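Local coordinates for protection of telomeres protein 1 (Schizosaccharomyces pombe, PDB 1QZH), which binds single-stranded telomeric DNA through domains that include this N-terminal OB fold, protecting the 3' overhang and regulating telomerase and telomere length, at residues 15-20 and 75-80; 130-135 and 152-157. All coordinates share one frame; numbering follows the deposited sequence.

How the interactions relate
Both interactions belong to the N-terminal OB-fold domain of Pot1 and lie at different places on its body. Interaction 1 joins the end of helix 10-17 to the loop that follows strand 67-74, by apolar packing. Interaction 2 pairs strand 129-133 with the segment that leads into helix 158-173, using backbone hydrogen bonds as well as side chains. Along the chain, interaction 1 closes before interaction 2 opens; their centres are 21 Å apart and their nearest atoms about 12 Å, so they do not touch. Interaction 2 comes closer to the bound DNA, about 8 Å at nearest atoms, against about 17 Å for interaction 1.

Interaction 1 (15-20 and 75-80); sequences ELLNAG and DPTCDT
Leu17 holds CG anti to its carbonyl carbon (chi1 -65°), which carries CD1 and CD2 to Pro76 and Asp75 where the end of helix 10-17 packs on the loop after strand 67-74 of the OB fold. Thr77 turns OG1 between its backbone N and carbonyl carbon (chi1 61°), which leaves CG2 as the atom that faces the helix. Two type I beta turns meet here, one from Leu17 to Gly20 and the other from Asp75 to Cys78.

Leu17 supplies most of the area on the helix side, and its atoms divide the work. CB rests on Thr77 CG2, 3.5 Å away. CD1 reaches the pyrrolidine of Pro76, with Pro76 CB 3.6 Å away and CG and CD at nearly the same separation, so the methyl sits against several ring carbons while the two side chains cross at roughly a right angle. CD2 lies alongside the Asp75 carboxylate, Leu17 CD2 to Asp75 OD2 being 4.1 Å, with the two side chains running past each other in opposite senses.

The polar atoms of the loop are used within the loop and beyond the helix end. Asp75 OD1 receives a weak bond from Thr77 N (2.7 Å, bent to 127°), the link of an Asx turn; the very short approach of Thr77 OG1 to the same oxygen is doubtful in detail. Asp75 OD2 accepts Ile32 N, and Thr77 OG1 bonds to Arg33 N; the N-H groups at the start of helix 32-35 would probably favour an ionised Asp75. Ser31 also packs against Leu17, Asp75 and Thr77. At the exposed side of the contact, Asn18 OD1 comes to 4.1 Å from Thr77 CG2.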
ATOM      1  N   GLU G  15      -3.563  13.751  12.288  1.00 94.48           N
ATOM      2  CA  GLU G  15      -2.463  14.666  12.577  1.00 93.14           C
ATOM      3  C   GLU G  15      -1.235  14.337  11.725  1.00 90.74           C
ATOM      4  O   GLU G  15      -0.739  15.173  10.967  1.00 89.28           O
ATOM      5  CB  GLU G  15      -2.059  14.567  14.048  1.00 95.84           C
ATOM      6  CG  GLU G  15      -3.167  14.800  15.061  1.00 98.48           C
ATOM      7  CD  GLU G  15      -2.672  14.613  16.491  1.00100.08           C
ATOM      8  OE1 GLU G  15      -1.741  15.342  16.899  1.00101.32           O
ATOM      9  OE2 GLU G  15      -3.205  13.734  17.203  1.00100.69           O
ATOM     10  N   LEU G  16      -0.747  13.106  11.877  1.00 88.63           N
ATOM     11  CA  LEU G  16       0.427  12.626  11.155  1.00 85.89           C
ATOM     12  C   LEU G  16       0.286  12.830   9.657  1.00 83.85           C
ATOM     13  O   LEU G  16       1.012  13.630   9.066  1.00 83.28           O
ATOM     14  CB  LEU G  16       0.657  11.136  11.440  1.00 86.14           C
ATOM     15  CG  LEU G  16       0.813  10.678  12.894  1.00 86.45           C
ATOM     16  CD1 LEU G  16       0.922   9.166  12.933  1.00 86.18           C
ATOM     17  CD2 LEU G  16       2.043  11.310  13.522  1.00 85.85           C
ATOM     18  N   LEU G  17      -0.651  12.099   9.054  1.00 81.36           N
ATOM     19  CA  LEU G  17      -0.900  12.166   7.613  1.00 79.20           C
ATOM     20  C   LEU G  17      -0.928  13.581   7.053  1.00 77.40           C
ATOM     21  O   LEU G  17      -0.224  13.879   6.091  1.00 77.17           O
ATOM     22  CB  LEU G  17      -2.214  11.458   7.258  1.00 78.56           C
ATOM     23  CG  LEU G  17      -2.274   9.942   7.498  1.00 77.32           C
ATOM     24  CD1 LEU G  17      -3.661   9.421   7.166  1.00 76.95           C
ATOM     25  CD2 LEU G  17      -1.232   9.240   6.648  1.00 76.29           C
ATOM     26  N   ASN G  18      -1.731  14.449   7.661  1.00 76.27           N
ATOM     27  CA  ASN G  18      -1.845  15.830   7.201  1.00 75.23           C
ATOM     28  C   ASN G  18      -0.538  16.606   7.276  1.00 73.28           C
ATOM     29  O   ASN G  18      -0.534  17.827   7.154  1.00 72.72           O
ATOM     30  CB  ASN G  18      -2.919  16.575   7.995  1.00 78.11           C
ATOM     31  CG  ASN G  18      -4.271  15.898   7.918  1.00 80.77           C
ATOM     32  OD1 ASN G  18      -4.653  15.366   6.871  1.00 81.94           O
ATOM     33  ND2 ASN G  18      -5.013  15.922   9.025  1.00 81.65           N
ATOM     34  N   ALA G  19       0.571  15.901   7.473  1.00 71.25           N
ATOM     35  CA  ALA G  19       1.881  16.547   7.548  1.00 69.31           C
ATOM     36  C   ALA G  19       2.768  16.153   6.361  1.00 68.27           C
ATOM     37  O   ALA G  19       3.874  16.683   6.188  1.00 69.06           O
ATOM     38  CB  ALA G  19       2.572  16.184   8.858  1.00 70.09           C
ATOM     39  N   GLY G  20       2.270  15.235   5.535  1.00 64.97           N
ATOM     40  CA  GLY G  20       3.041  14.773   4.397  1.00 61.40           C
ATOM     41  C   GLY G  20       3.832  13.556   4.828  1.00 58.38           C
ATOM     42  O   GLY G  20       3.425  12.427   4.575  1.00 57.15           O
ATOM     43  N   ASP G  75      -5.810   6.125   1.588  1.00 52.72           N
ATOM     44  CA  ASP G  75      -5.618   6.491   2.984  1.00 55.55           C
ATOM     45  C   ASP G  75      -6.454   7.750   3.228  1.00 58.28           C
ATOM     46  O   ASP G  75      -6.860   8.419   2.272  1.00 58.77           O
ATOM     47  CB  ASP G  75      -4.126   6.686   3.337  1.00 54.48           C
ATOM     48  CG  ASP G  75      -3.577   8.046   2.955  1.00 54.75           C
ATOM     49  OD1 ASP G  75      -4.354   9.000   2.737  1.00 58.27           O
ATOM     50  OD2 ASP G  75      -2.333   8.162   2.900  1.00 51.03           O
ATOM     51  N   PRO G  76      -6.741   8.076   4.504  1.00 60.74           N
ATOM     52  CA  PRO G  76      -7.539   9.246   4.905  1.00 61.03           C
ATOM     53  C   PRO G  76      -7.350  10.531   4.107  1.00 60.71           C
ATOM     54  O   PRO G  76      -8.318  11.239   3.843  1.00 61.63           O
ATOM     55  CB  PRO G  76      -7.172   9.418   6.374  1.00 61.67           C
ATOM     56  CG  PRO G  76      -7.031   8.004   6.824  1.00 62.44           C
ATOM     57  CD  PRO G  76      -6.231   7.372   5.696  1.00 61.49           C
ATOM     58  N   THR G  77      -6.115  10.840   3.728  1.00 60.72           N
ATOM     59  CA  THR G  77      -5.847  12.056   2.967  1.00 61.10           C
ATOM     60  C   THR G  77      -6.482  12.064   1.576  1.00 62.91           C
ATOM     61  O   THR G  77      -6.290  13.009   0.811  1.00 61.25           O
ATOM     62  CB  THR G  77      -4.324  12.303   2.819  1.00 60.87           C
ATOM     63  OG1 THR G  77      -3.712  11.214   2.110  1.00 59.23           O
ATOM     64  CG2 THR G  77      -3.682  12.428   4.187  1.00 60.41           C
ATOM     65  N   CYS G  78      -7.231  11.008   1.253  1.00 66.24           N
ATOM     66  CA  CYS G  78      -7.914  10.887  -0.044  1.00 71.14           C
ATOM     67  C   CYS G  78      -9.424  10.974   0.118  1.00 74.54           C
ATOM     68  O   CYS G  78      -9.949  10.853   1.225  1.00 75.94           O
ATOM     69  CB  CYS G  78      -7.599   9.545  -0.710  1.00 69.34           C
ATOM     70  SG  CYS G  78      -5.950   9.388  -1.378  1.00 67.11           S
ATOM     71  N   ASP G  79     -10.126  11.174  -0.993  1.00 78.66           N
ATOM     72  CA  ASP G  79     -11.585  11.230  -0.948  1.00 82.26           C
ATOM     73  C   ASP G  79     -12.045   9.772  -1.021  1.00 84.31           C
ATOM     74  O   ASP G  79     -11.511   9.003  -1.823  1.00 84.87           O
ATOM     75  CB  ASP G  79     -12.150  12.014  -2.143  1.00 81.46           C
ATOM     76  CG  ASP G  79     -11.080  12.791  -2.909  1.00 81.52           C
ATOM     77  OD1 ASP G  79     -10.353  13.601  -2.295  1.00 80.78           O
ATOM     78  OD2 ASP G  79     -10.973  12.595  -4.140  1.00 81.36           O
ATOM     79  N   THR G  80     -13.009   9.387  -0.183  1.00 86.38           N
ATOM     80  CA  THR G  80     -13.520   8.014  -0.185  1.00 87.07           C
ATOM     81  C   THR G  80     -14.055   7.667  -1.571  1.00 87.96           C
ATOM     82  O   THR G  80     -14.516   6.548  -1.812  1.00 88.50           O
ATOM     83  CB  THR G  80     -14.618   7.859   0.850  1.00 87.44           C
TER

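Interaction 2 (130-135 and 152-157); sequences RYALWP and RLMKTG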
ATOM      1  N   ARG G 130       9.905  -4.670  -0.300  1.00 27.53           N
ATOM      2  CA  ARG G 130       9.396  -5.611   0.703  1.00 25.92           C
ATOM      3  C   ARG G 130       8.009  -5.104   1.099  1.00 22.18           C
ATOM      4  O   ARG G 130       7.682  -3.944   0.838  1.00 25.06           O
ATOM      5  CB  ARG G 130      10.325  -5.646   1.930  1.00 32.30           C
ATOM      6  CG  ARG G 130      11.764  -6.054   1.655  1.00 38.69           C
ATOM      7  CD  ARG G 130      12.021  -7.543   1.970  1.00 50.69           C
ATOM      8  NE  ARG G 130      13.357  -7.998   1.559  1.00 54.29           N
ATOM      9  CZ  ARG G 130      13.757  -8.169   0.291  1.00 56.60           C
ATOM     10  NH1 ARG G 130      12.927  -7.938  -0.732  1.00 55.18           N
ATOM     11  NH2 ARG G 130      15.008  -8.551   0.038  1.00 54.55           N
ATOM     12  N   TYR G 131       7.198  -5.930   1.753  1.00 20.55           N
ATOM     13  CA  TYR G 131       5.844  -5.486   2.103  1.00 21.85           C
ATOM     14  C   TYR G 131       5.267  -6.292   3.255  1.00 24.17           C
ATOM     15  O   TYR G 131       5.779  -7.344   3.606  1.00 25.57           O
ATOM     16  CB  TYR G 131       4.903  -5.688   0.903  1.00 22.54           C
ATOM     17  CG  TYR G 131       4.493  -7.153   0.737  1.00 21.12           C
ATOM     18  CD1 TYR G 131       3.341  -7.653   1.331  1.00 21.39           C
ATOM     19  CD2 TYR G 131       5.303  -8.036   0.041  1.00 25.18           C
ATOM     20  CE1 TYR G 131       3.010  -9.023   1.233  1.00 26.78           C
ATOM     21  CE2 TYR G 131       4.989  -9.388  -0.069  1.00 26.26           C
ATOM     22  CZ  TYR G 131       3.847  -9.871   0.529  1.00 27.76           C
ATOM     23  OH  TYR G 131       3.556 -11.207   0.389  1.00 33.35           O
ATOM     24  N   ALA G 132       4.166  -5.794   3.824  1.00 27.98           N
ATOM     25  CA  ALA G 132       3.423  -6.467   4.862  1.00 30.47           C
ATOM     26  C   ALA G 132       1.950  -6.267   4.519  1.00 30.31           C
ATOM     27  O   ALA G 132       1.546  -5.167   4.129  1.00 28.55           O
ATOM     28  CB  ALA G 132       3.742  -5.920   6.238  1.00 30.93           C
ATOM     29  N   LEU G 133       1.164  -7.331   4.660  1.00 34.86           N
ATOM     30  CA  LEU G 133      -0.268  -7.320   4.354  1.00 38.87           C
ATOM     31  C   LEU G 133      -1.065  -7.766   5.585  1.00 40.60           C
ATOM     32  O   LEU G 133      -0.672  -8.716   6.266  1.00 40.26           O
ATOM     33  CB  LEU G 133      -0.554  -8.314   3.223  1.00 41.06           C
ATOM     34  CG  LEU G 133      -1.370  -7.983   1.970  1.00 44.70           C
ATOM     35  CD1 LEU G 133      -1.844  -9.331   1.374  1.00 46.31           C
ATOM     36  CD2 LEU G 133      -2.560  -7.089   2.271  1.00 45.06           C
ATOM     37  N   TRP G 134      -2.183  -7.097   5.856  1.00 42.65           N
ATOM     38  CA  TRP G 134      -3.027  -7.471   6.991  1.00 45.36           C
ATOM     39  C   TRP G 134      -4.392  -7.965   6.528  1.00 50.48           C
ATOM     40  O   TRP G 134      -4.750  -7.817   5.352  1.00 51.88           O
ATOM     41  CB  TRP G 134      -3.229  -6.282   7.915  1.00 40.87           C
ATOM     42  CG  TRP G 134      -2.054  -6.006   8.786  1.00 37.92           C
ATOM     43  CD1 TRP G 134      -1.847  -6.457  10.063  1.00 35.27           C
ATOM     44  CD2 TRP G 134      -0.939  -5.170   8.464  1.00 34.55           C
ATOM     45  NE1 TRP G 134      -0.674  -5.942  10.561  1.00 33.97           N
ATOM     46  CE2 TRP G 134      -0.093  -5.149   9.607  1.00 32.96           C
ATOM     47  CE3 TRP G 134      -0.570  -4.434   7.322  1.00 31.80           C
ATOM     48  CZ2 TRP G 134       1.097  -4.416   9.644  1.00 29.36           C
ATOM     49  CZ3 TRP G 134       0.612  -3.703   7.354  1.00 33.45           C
ATOM     50  CH2 TRP G 134       1.439  -3.699   8.516  1.00 33.35           C
ATOM     51  N   PRO G 135      -5.174  -8.565   7.449  1.00 53.79           N
ATOM     52  CA  PRO G 135      -6.503  -9.061   7.094  1.00 55.11           C
ATOM     53  C   PRO G 135      -7.456  -7.875   6.996  1.00 58.09           C
ATOM     54  O   PRO G 135      -7.145  -6.774   7.459  1.00 56.43           O
ATOM     55  CB  PRO G 135      -6.864  -9.964   8.272  1.00 55.33           C
ATOM     56  CG  PRO G 135      -5.540 -10.342   8.857  1.00 54.95           C
ATOM     57  CD  PRO G 135      -4.790  -9.050   8.784  1.00 54.81           C
ATOM     58  N   ARG G 152       9.840 -11.494   0.339  1.00 36.60           N
ATOM     59  CA  ARG G 152       9.710 -10.048   0.550  1.00 34.13           C
ATOM     60  C   ARG G 152       8.917  -9.678   1.813  1.00 32.72           C
ATOM     61  O   ARG G 152       8.697  -8.501   2.074  1.00 30.55           O
ATOM     62  CB  ARG G 152       9.017  -9.413  -0.668  1.00 33.82           C
ATOM     63  CG  ARG G 152       9.609  -9.802  -2.035  1.00 33.01           C
ATOM     64  CD  ARG G 152       8.766  -9.223  -3.188  1.00 30.09           C
ATOM     65  NE  ARG G 152       9.384  -9.429  -4.495  1.00 31.66           N
ATOM     66  CZ  ARG G 152      10.325  -8.652  -5.027  1.00 32.43           C
ATOM     67  NH1 ARG G 152      10.786  -7.592  -4.370  1.00 30.03           N
ATOM     68  NH2 ARG G 152      10.801  -8.930  -6.232  1.00 33.62           N
ATOM     69  N   LEU G 153       8.522 -10.665   2.591  1.00 31.48           N
ATOM     70  CA  LEU G 153       7.699 -10.459   3.800  1.00 35.80           C
ATOM     71  C   LEU G 153       8.421  -9.788   5.000  1.00 37.55           C
ATOM     72  O   LEU G 153       9.453 -10.258   5.465  1.00 39.15           O
ATOM     73  CB  LEU G 153       7.156 -11.809   4.235  1.00 35.79           C
ATOM     74  CG  LEU G 153       5.628 -11.966   4.300  1.00 36.33           C
ATOM     75  CD1 LEU G 153       5.232 -12.884   5.439  1.00 35.58           C
ATOM     76  CD2 LEU G 153       4.965 -10.610   4.440  1.00 31.74           C
ATOM     77  N   MET G 154       7.844  -8.682   5.501  1.00 38.50           N
ATOM     78  CA  MET G 154       8.438  -7.980   6.613  1.00 40.78           C
ATOM     79  C   MET G 154       7.825  -8.433   7.920  1.00 42.35           C
ATOM     80  O   MET G 154       6.620  -8.680   8.007  1.00 42.79           O
ATOM     81  CB  MET G 154       8.297  -6.470   6.435  1.00 42.01           C
ATOM     82  CG  MET G 154       8.457  -5.986   4.991  1.00 43.67           C
ATOM     83  SD  MET G 154       7.429  -4.567   4.569  1.00 50.76           S
ATOM     84  CE  MET G 154       7.803  -3.460   5.929  1.00 41.18           C
ATOM     85  N   LYS G 155       8.650  -8.529   8.959  1.00 42.39           N
ATOM     86  CA  LYS G 155       8.116  -8.817  10.262  1.00 42.00           C
ATOM     87  C   LYS G 155       7.666  -7.479  10.814  1.00 40.41           C
ATOM     88  O   LYS G 155       8.432  -6.504  10.807  1.00 39.62           O
ATOM     89  CB  LYS G 155       9.163  -9.461  11.196  1.00 44.87           C
ATOM     90  CG  LYS G 155       8.619  -9.806  12.574  1.00 48.39           C
ATOM     91  CD  LYS G 155       9.369 -10.974  13.216  1.00 50.35           C
ATOM     92  CE  LYS G 155       9.458 -12.165  12.285  1.00 54.15           C
ATOM     93  NZ  LYS G 155      10.056 -13.351  12.965  1.00 57.72           N
ATOM     94  N   THR G 156       6.432  -7.429  11.306  1.00 39.25           N
ATOM     95  CA  THR G 156       5.914  -6.162  11.846  1.00 38.33           C
ATOM     96  C   THR G 156       5.577  -6.258  13.354  1.00 40.22           C
ATOM     97  O   THR G 156       5.417  -7.351  13.902  1.00 37.88           O
ATOM     98  CB  THR G 156       4.678  -5.707  11.053  1.00 39.66           C
ATOM     99  OG1 THR G 156       3.696  -6.750  11.057  1.00 37.35           O
ATOM    100  CG2 THR G 156       5.068  -5.379   9.616  1.00 38.74           C
ATOM    101  N   GLY G 157       5.500  -5.096  13.996  1.00 42.36           N
ATOM    102  CA  GLY G 157       5.207  -5.040  15.416  1.00 45.39           C
ATOM    103  C   GLY G 157       3.837  -4.466  15.720  1.00 47.94           C
ATOM    104  O   GLY G 157       2.997  -4.333  14.830  1.00 47.21           O
TER
HETATM  105  O   HOH W   1       2.072  -5.759  12.716  1.00 43.72           O
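Two backbone hydrogen bonds link Tyr131 to the segment 152-157 in the pattern of a single parallel beta bridge: Tyr131 N gives to Arg152 O (3.0 Å, 159°), and Met154 N gives to Tyr131 O (3.1 Å). Strand 129-133 already pairs antiparallel with strand 106-110 of the OB-fold sheet through Arg130 and Ala132, so this short pairing uses its other edge. The two segments run at 51° to each other end to end (CA 130 to 134 against CA 152 to 156), and the pairing stops at this one bridge.

Apolar and sulfur packing fills the space beside the bridge. Leu153 CD2 lies over one face of the Tyr131 ring, 4.1 Å from Tyr131 CE1, while Tyr131 OH bonds to Gln148. Met154, bent at chi2 and chi3, lays its sulfur against the Tyr131 backbone; the 3.1 Å from Met154 SD to Tyr131 C is tight. Further on, Thr156 CG2 meets Ala132 CB at 3.7 Å.

A water adds a further polar link. Thr156 places OG1 between its backbone N and carbonyl carbon, where the hydroxyl gives to the water at 2.5 Å from Thr156 OG1. The water gives to Gly157 O and lies in the plane of the indole at its edge, taking a weak bond from Trp134 NE1, which also bonds to Glu161 of helix 158-173.

Charge enters at the opposite end. The guanidinium planes of Arg130 and Arg152 are inclined 70° to each other, with Arg130 NH1 4.2 Å from Arg152 NH1. Arg152 also forms a salt bridge with Asp96 and bonds to Asp127 O and Phe129 O, which would offset the like charge. The chemistry thus implies a pairing set by the backbone, with solvent bridging beyond it and nearby oxygens probably tempering the arginine charge.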